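Local coordinates for protein Sodium/sialic acid symporter SiaT (Proteus mirabilis, PDB 5NV9) that couples the sodium gradient to the uptake of the sialic acid N-acetylneuraminic acid across the bacterial inner membrane, at residues I179-D182 against V183-L187; I267-T270 against K271-L274; L126-M129 against L130-G134. All blocks are in the same frame, centred on the assembly; numbering follows the deposited sequence. Where two conformers were deposited one is given.

Contact 1. Residues I179-D182 against V183-L187; sequences IWTD and VIQGL. With NA (sodium ion), chain C.
The side chains of Asp-182 and Gln-185, three residues apart on helix 155-203, cross each other with the carboxylate and amide planes 27° apart. OD1 of Asp-182 is merely a neighbour of OE1 of Gln-185, at 3.6 Å, and OE1 of Gln-185 is also only 3.1 Å from the carbonyl O of Thr-181. Both approaches pair acceptors, so neither is a hydrogen bond. The amide is instead held by its other end, NE2, which bonds to the hydroxyls of Tyr-17 and Tyr-169.

The carboxylate itself is a metal ligand. OD1 and OD2 of Asp-182 grip the sodium ion in bidentate fashion, at 2.1 Å for OD1, and Ser-342, Ser-345 and Ser-346 complete the site. This is Na3, the second sodium position of this LeuT-fold symporter, distinct from the family's conserved Na2 site. OD2 of Asp-182 also bonds to Ser-53 and, weakly, to Arg-260.

Backbone bonds of the i to i+4 kind join the two segments. N of Gly-186 bonds to O of Asp-182, and N of Gln-185 meets O of Thr-181 at 2.8 Å. The bond from Ile-184 N to Trp-180 O is weak.

Apolar contact occupies another side of the helix. CG1 of Val-183 stands anti to the backbone N (chi1 171°), which leaves CG2 beside that N, 3.3 Å from Ile-179 O. The same methyl meets CE3 of Trp-180 obliquely, 3.9 Å away, while the indole ring also meets Phe-28.

Contact 2. Residues I267-T270 against K271-L274; sequences IKET and KRTL
Glu-269 and Arg-272 form a salt bridge at the cytoplasmic start of helix 267-301, spaced i to i+3. The glutamate reaches it by folding back: its chain bends at chi2 (-58°), bringing the carboxylate across the extended arginine chain. Arg-272, by contrast, is extended from CG to NE, and its CG sits anti to the carbonyl carbon, a course that carries the guanidinium back past the preceding turn. NH1 of Arg-272 donates to OE2 of Glu-269 over 2.9 Å, meeting the oxygen on its syn side. The bond is bent, with an angle of 131° at the hydrogen, and the two flat groups stand steeply to each other, their planes 75° apart. The carboxylate also lies against the methylene CD of Arg-272, 3.5 Å from OE1 of Glu-269. That second oxygen accepts a bond from the backbone N of Gly-47, so the carboxylate bridges two parts of the chain.

Lys-268 runs side by side with Arg-272, fully extended. Its CE lies over one face of the guanidinium, toward the rim, 3.7 Å from CZ of Arg-272. Further out, NZ of Lys-268 is 4.2 Å from NH2 of Arg-272.

Deeper in, CB of Thr-273 rests 3.3 Å from O of Thr-270, and the side chain of Thr-273 touches Ala-50 and Val-54 of helix 47-58. Ordinary helical bonds, such as Lys-271 N to Ile-267 O, connect the turns.

Chemically, the two like charges probably cost something, which the carboxylate would partly offset through OE2, while its OE1 ties the helix start to the beginning of helix 47-58.

Contact 3. Residues L126-M129 against L130-G134; sequences LSFM and LFHIG
Leu-126 to Met-129 and Leu-130 to Gly-134 are successive turns of one regular alpha-helix, the membrane-spanning helix 118-151 of this LeuT-fold transporter. Four i to i+4 bonds join them, from the N of Leu-130, Phe-131, His-132 and Ile-133 to the carbonyls of Leu-126, Ser-127, Phe-128 and Met-129. The one between His-132 N and Phe-128 O measures 2.9 Å and is close to straight at 164°.

The side chains leave the helix in different directions. CG of Leu-130 rests 3.3 Å from O of Leu-126, and Leu-130, on the surface, touches Phe-407 and Ile-411 of helix 405-412. Met-129, present as selenomethionine, turns to Cys-354 and Ile-359.

Buried toward helix 328-361, Phe-128 and His-132 make an offset stack, centroids 4.1 Å apart and planes inclined by 22°. Phe-128 comes to it with CG anti to its own N (chi1 173°), which leans the ring toward the following turn, against His-132. Ser-347 fixes the imidazole through ND1, and Arg-135 of the sialic acid site lies near it. CE1 of Phe-128 sits above the imidazole face toward its rim, 3.2 Å from NE2 of His-132.

In the fold
From the N terminus, contact 3 comes first, on helix 118-151, followed by contact 1 on helix 155-203 and contact 2 at the start of helix 267-301. Each joins adjacent turns of a single helix, so none closes a long loop, and the three run in series without nesting or crossing. No two touch: the nearest atoms of contacts 1 and 2 are about 9 Å apart, those of contacts 2 and 3 about 16 Å. Other helices connect them. Helix 47-58 packs against contacts 1 and 2, while helix 328-361, which supplies the serines of the Na3 site, meets both contact 1 and contact 3.

Contact 1. Residues I179-D182 against V183-L187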
loop_
_atom_site.group_PDB
_atom_site.type_symbol
_atom_site.label_atom_id
_atom_site.label_comp_id
_atom_site.label_asym_id
_atom_site.label_seq_id
_atom_site.Cartn_x
_atom_site.Cartn_y
_atom_site.Cartn_z
ATOM N N ILE A 179 -7.207 -10.357 6.873
ATOM C CA ILE A 179 -6.327 -9.915 7.943
ATOM C C ILE A 179 -5.436 -11.084 8.430
ATOM O O ILE A 179 -4.215 -10.963 8.571
ATOM C CB ILE A 179 -7.150 -9.341 9.059
ATOM C CG1 ILE A 179 -7.600 -7.928 8.666
ATOM C CG2 ILE A 179 -6.369 -9.346 10.383
ATOM C CD1 ILE A 179 -8.643 -7.354 9.622
ATOM N N TRP A 180 -6.025 -12.235 8.636
ATOM C CA TRP A 180 -5.205 -13.367 9.133
ATOM C C TRP A 180 -4.200 -13.938 8.113
ATOM O O TRP A 180 -3.063 -14.217 8.513
ATOM C CB TRP A 180 -6.082 -14.405 9.744
ATOM C CG TRP A 180 -6.683 -13.979 11.056
ATOM C CD1 TRP A 180 -8.002 -13.778 11.289
ATOM C CD2 TRP A 180 -6.016 -13.711 12.306
ATOM N NE1 TRP A 180 -8.206 -13.394 12.575
ATOM C CE2 TRP A 180 -7.014 -13.347 13.229
ATOM C CE3 TRP A 180 -4.695 -13.767 12.736
ATOM C CZ2 TRP A 180 -6.735 -13.023 14.540
ATOM C CZ3 TRP A 180 -4.425 -13.458 14.033
ATOM C CH2 TRP A 180 -5.424 -13.119 14.925
ATOM N N THR A 181 -4.550 -14.011 6.826
ATOM C CA THR A 181 -3.540 -14.142 5.780
ATOM C C THR A 181 -2.433 -13.056 5.752
ATOM O O THR A 181 -1.249 -13.383 5.524
ATOM C CB THR A 181 -4.137 -14.281 4.349
ATOM O OG1 THR A 181 -4.945 -13.156 4.050
ATOM C CG2 THR A 181 -4.968 -15.570 4.217
ATOM N N ASP A 182 -2.832 -11.783 5.924
ATOM C CA ASP A 182 -1.905 -10.669 6.051
ATOM C C ASP A 182 -0.911 -10.850 7.193
ATOM O O ASP A 182 0.230 -10.447 7.047
ATOM C CB ASP A 182 -2.561 -9.286 6.288
ATOM C CG ASP A 182 -3.192 -8.682 5.066
ATOM O OD1 ASP A 182 -2.995 -9.190 3.951
ATOM O OD2 ASP A 182 -3.952 -7.659 5.225
ATOM N N VAL A 183 -1.338 -11.436 8.306
ATOM C CA VAL A 183 -0.480 -11.622 9.481
ATOM C C VAL A 183 0.606 -12.603 9.126
ATOM O O VAL A 183 1.796 -12.393 9.441
ATOM C CB VAL A 183 -1.265 -12.115 10.725
ATOM C CG1 VAL A 183 -0.356 -12.532 11.885
ATOM C CG2 VAL A 183 -2.260 -11.071 11.202
ATOM N N ILE A 184 0.225 -13.659 8.428
ATOM C CA ILE A 184 1.190 -14.705 8.055
ATOM C C ILE A 184 2.119 -14.101 6.997
ATOM O O ILE A 184 3.341 -14.307 7.022
ATOM C CB ILE A 184 0.483 -15.964 7.467
ATOM C CG1 ILE A 184 -0.421 -16.642 8.518
ATOM C CG2 ILE A 184 1.507 -16.964 6.898
ATOM C CD1 ILE A 184 -1.472 -17.558 7.896
ATOM N N GLN A 185 1.517 -13.380 6.038
ATOM C CA GLN A 185 2.297 -12.850 4.916
ATOM C C GLN A 185 3.182 -11.750 5.391
ATOM O O GLN A 185 4.286 -11.661 4.921
ATOM C CB GLN A 185 1.410 -12.362 3.780
ATOM C CG GLN A 185 0.633 -13.494 3.138
ATOM C CD GLN A 185 -0.563 -13.034 2.400
ATOM O OE1 GLN A 185 -1.177 -11.997 2.742
ATOM N NE2 GLN A 185 -0.857 -13.737 1.279
ATOM N N GLY A 186 2.693 -10.944 6.335
ATOM C CA GLY A 186 3.466 -9.871 6.942
ATOM C C GLY A 186 4.718 -10.337 7.676
ATOM O O GLY A 186 5.816 -9.726 7.597
ATOM N N LEU A 187 4.550 -11.430 8.388
ATOM C CA LEU A 187 5.639 -11.954 9.172
ATOM C C LEU A 187 6.565 -12.741 8.259
ATOM O O LEU A 187 7.740 -12.765 8.487
ATOM C CB LEU A 187 5.129 -12.774 10.343
ATOM C CG LEU A 187 4.270 -11.952 11.284
ATOM C CD1 LEU A 187 3.603 -12.848 12.294
ATOM C CD2 LEU A 187 5.073 -10.885 12.003
HETATM NA NA NA C . -4.368 -7.881 2.939
#

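Contact 2. Residues I267-T270 against K271-L274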
loop_
_atom_site.group_PDB
_atom_site.type_symbol
_atom_site.label_atom_id
_atom_site.label_comp_id
_atom_site.label_asym_id
_atom_site.label_seq_id
_atom_site.Cartn_x
_atom_site.Cartn_y
_atom_site.Cartn_z
ATOM N N ILE A 267 -10.888 1.011 21.891
ATOM C CA ILE A 267 -9.896 2.022 21.528
ATOM C C ILE A 267 -8.544 1.528 22.034
ATOM O O ILE A 267 -7.501 1.836 21.444
ATOM C CB ILE A 267 -10.272 3.445 22.005
ATOM C CG1 ILE A 267 -9.369 4.506 21.359
ATOM C CG2 ILE A 267 -10.148 3.578 23.497
ATOM C CD1 ILE A 267 -9.807 4.926 19.964
ATOM N N LYS A 268 -8.561 0.719 23.096
ATOM C CA LYS A 268 -7.331 0.112 23.635
ATOM C C LYS A 268 -6.660 -0.743 22.581
ATOM O O LYS A 268 -5.429 -0.665 22.387
ATOM C CB LYS A 268 -7.626 -0.744 24.851
ATOM C CG LYS A 268 -6.449 -1.516 25.443
ATOM C CD LYS A 268 -6.934 -2.384 26.616
ATOM C CE LYS A 268 -5.895 -3.426 26.982
ATOM N NZ LYS A 268 -6.043 -3.852 28.383
ATOM N N GLU A 269 -7.481 -1.550 21.907
ATOM C CA GLU A 269 -6.983 -2.482 20.866
ATOM C C GLU A 269 -6.601 -1.713 19.601
ATOM O O GLU A 269 -5.685 -2.115 18.909
ATOM C CB GLU A 269 -8.029 -3.561 20.567
ATOM C CG GLU A 269 -8.112 -4.615 21.677
ATOM C CD GLU A 269 -6.758 -5.302 21.901
ATOM O OE1 GLU A 269 -5.949 -5.402 20.943
ATOM O OE2 GLU A 269 -6.453 -5.717 23.046
ATOM N N THR A 270 -7.299 -0.590 19.344
ATOM C CA THR A 270 -6.964 0.318 18.273
ATOM C C THR A 270 -5.594 0.903 18.425
ATOM O O THR A 270 -4.841 0.960 17.442
ATOM C CB THR A 270 -8.056 1.408 18.074
ATOM O OG1 THR A 270 -9.349 0.772 17.995
ATOM C CG2 THR A 270 -7.823 2.141 16.841
ATOM N N LYS A 271 -5.245 1.357 19.632
ATOM C CA LYS A 271 -3.873 1.770 19.898
ATOM C C LYS A 271 -2.824 0.656 19.631
ATOM O O LYS A 271 -1.708 0.883 19.090
ATOM C CB LYS A 271 -3.747 2.230 21.360
ATOM C CG LYS A 271 -2.668 3.247 21.590
ATOM C CD LYS A 271 -2.235 3.370 23.051
ATOM C CE LYS A 271 -3.368 3.235 24.024
ATOM N NZ LYS A 271 -4.428 4.265 23.839
ATOM N N ARG A 272 -3.158 -0.551 20.051
ATOM C CA ARG A 272 -2.294 -1.672 19.762
ATOM C C ARG A 272 -2.068 -1.901 18.270
ATOM O O ARG A 272 -0.961 -2.304 17.877
ATOM C CB ARG A 272 -2.844 -2.928 20.440
ATOM C CG ARG A 272 -2.572 -2.859 21.905
ATOM C CD ARG A 272 -3.333 -3.923 22.665
ATOM N NE ARG A 272 -2.846 -3.952 24.034
ATOM C CZ ARG A 272 -3.164 -4.873 24.947
ATOM N NH1 ARG A 272 -4.002 -5.863 24.645
ATOM N NH2 ARG A 272 -2.605 -4.817 26.164
ATOM N N THR A 273 -3.104 -1.681 17.452
ATOM C CA THR A 273 -2.944 -1.731 16.006
ATOM C C THR A 273 -1.848 -0.723 15.557
ATOM O O THR A 273 -0.914 -1.080 14.804
ATOM C CB THR A 273 -4.285 -1.408 15.274
ATOM O OG1 THR A 273 -5.302 -2.321 15.650
ATOM C CG2 THR A 273 -4.150 -1.390 13.747
ATOM N N LEU A 274 -1.950 0.535 15.982
ATOM C CA LEU A 274 -0.953 1.525 15.516
ATOM C C LEU A 274 0.380 1.213 16.101
ATOM O O LEU A 274 1.396 1.381 15.414
ATOM C CB LEU A 274 -1.330 2.989 15.790
ATOM C CG LEU A 274 -2.713 3.451 15.300
ATOM C CD1 LEU A 274 -3.086 4.897 15.694
ATOM C CD2 LEU A 274 -2.807 3.372 13.807
#

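Contact 3. Residues L126-M129 against L130-G134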
loop_
_atom_site.group_PDB
_atom_site.type_symbol
_atom_site.label_atom_id
_atom_site.label_comp_id
_atom_site.label_asym_id
_atom_site.label_seq_id
_atom_site.Cartn_x
_atom_site.Cartn_y
_atom_site.Cartn_z
ATOM N N LEU A 126 -14.735 7.191 -5.452
ATOM C CA LEU A 126 -14.419 6.850 -6.831
ATOM C C LEU A 126 -12.918 6.981 -7.095
ATOM O O LEU A 126 -12.329 6.133 -7.791
ATOM C CB LEU A 126 -15.234 7.717 -7.799
ATOM C CG LEU A 126 -16.736 7.463 -7.712
ATOM C CD1 LEU A 126 -17.490 8.556 -8.414
ATOM C CD2 LEU A 126 -17.135 6.112 -8.308
ATOM N N SER A 127 -12.258 7.982 -6.521
ATOM C CA SER A 127 -10.821 8.120 -6.703
ATOM C C SER A 127 -10.076 6.926 -6.027
ATOM O O SER A 127 -9.101 6.404 -6.574
ATOM C CB SER A 127 -10.305 9.418 -6.109
ATOM O OG SER A 127 -10.791 10.547 -6.801
ATOM N N PHE A 128 -10.544 6.517 -4.837
ATOM C CA PHE A 128 -9.984 5.387 -4.137
ATOM C C PHE A 128 -10.119 4.142 -4.980
ATOM O O PHE A 128 -9.129 3.447 -5.222
ATOM C CB PHE A 128 -10.553 5.150 -2.713
ATOM C CG PHE A 128 -10.071 3.869 -2.104
ATOM C CD1 PHE A 128 -8.866 3.816 -1.408
ATOM C CD2 PHE A 128 -10.753 2.696 -2.320
ATOM C CE1 PHE A 128 -8.381 2.620 -0.913
ATOM C CE2 PHE A 128 -10.258 1.478 -1.825
ATOM C CZ PHE A 128 -9.093 1.443 -1.099
HETATM N N MSE A 129 -11.345 3.838 -5.382
HETATM C CA MSE A 129 -11.653 2.589 -6.077
HETATM C C MSE A 129 -10.842 2.486 -7.361
HETATM O O MSE A 129 -10.228 1.457 -7.633
HETATM C CB MSE A 129 -13.134 2.498 -6.314
HETATM C CG MSE A 129 -13.816 2.237 -5.008
HETATM SE SE MSE A 129 -15.710 1.795 -5.350
HETATM C CE MSE A 129 -16.320 3.643 -5.609
ATOM N N LEU A 130 -10.805 3.557 -8.143
ATOM C CA LEU A 130 -10.002 3.574 -9.368
ATOM C C LEU A 130 -8.512 3.505 -9.097
ATOM O O LEU A 130 -7.823 2.825 -9.823
ATOM C CB LEU A 130 -10.315 4.802 -10.222
ATOM C CG LEU A 130 -11.744 4.802 -10.758
ATOM C CD1 LEU A 130 -12.107 6.168 -11.335
ATOM C CD2 LEU A 130 -11.926 3.682 -11.776
ATOM N N PHE A 131 -8.010 4.176 -8.067
ATOM C CA PHE A 131 -6.585 4.118 -7.778
ATOM C C PHE A 131 -6.178 2.677 -7.437
ATOM O O PHE A 131 -5.181 2.138 -7.959
ATOM C CB PHE A 131 -6.121 5.051 -6.656
ATOM C CG PHE A 131 -4.632 4.963 -6.420
ATOM C CD1 PHE A 131 -3.736 5.503 -7.344
ATOM C CD2 PHE A 131 -4.095 4.219 -5.338
ATOM C CE1 PHE A 131 -2.341 5.372 -7.162
ATOM C CE2 PHE A 131 -2.706 4.075 -5.155
ATOM C CZ PHE A 131 -1.828 4.650 -6.060
ATOM N N HIS A 132 -6.978 2.031 -6.612
ATOM C CA HIS A 132 -6.662 0.671 -6.173
ATOM C C HIS A 132 -6.820 -0.428 -7.206
ATOM O O HIS A 132 -6.096 -1.447 -7.135
ATOM C CB HIS A 132 -7.351 0.372 -4.848
ATOM C CG HIS A 132 -6.608 0.988 -3.722
ATOM N ND1 HIS A 132 -5.820 0.251 -2.873
ATOM C CD2 HIS A 132 -6.354 2.277 -3.453
ATOM C CE1 HIS A 132 -5.186 1.057 -2.054
ATOM N NE2 HIS A 132 -5.502 2.298 -2.373
ATOM N N ILE A 133 -7.721 -0.238 -8.156
ATOM C CA ILE A 133 -7.676 -1.073 -9.346
ATOM C C ILE A 133 -6.315 -1.006 -10.053
ATOM O O ILE A 133 -5.747 -2.063 -10.427
ATOM C CB ILE A 133 -8.782 -0.722 -10.309
ATOM C CG1 ILE A 133 -10.143 -1.011 -9.663
ATOM C CG2 ILE A 133 -8.622 -1.505 -11.621
ATOM C CD1 ILE A 133 -10.575 -2.447 -9.786
ATOM N N GLY A 134 -5.772 0.206 -10.210
ATOM C CA GLY A 134 -4.411 0.367 -10.663
ATOM C C GLY A 134 -3.328 -0.233 -9.753
ATOM O O GLY A 134 -2.370 -0.838 -10.243
#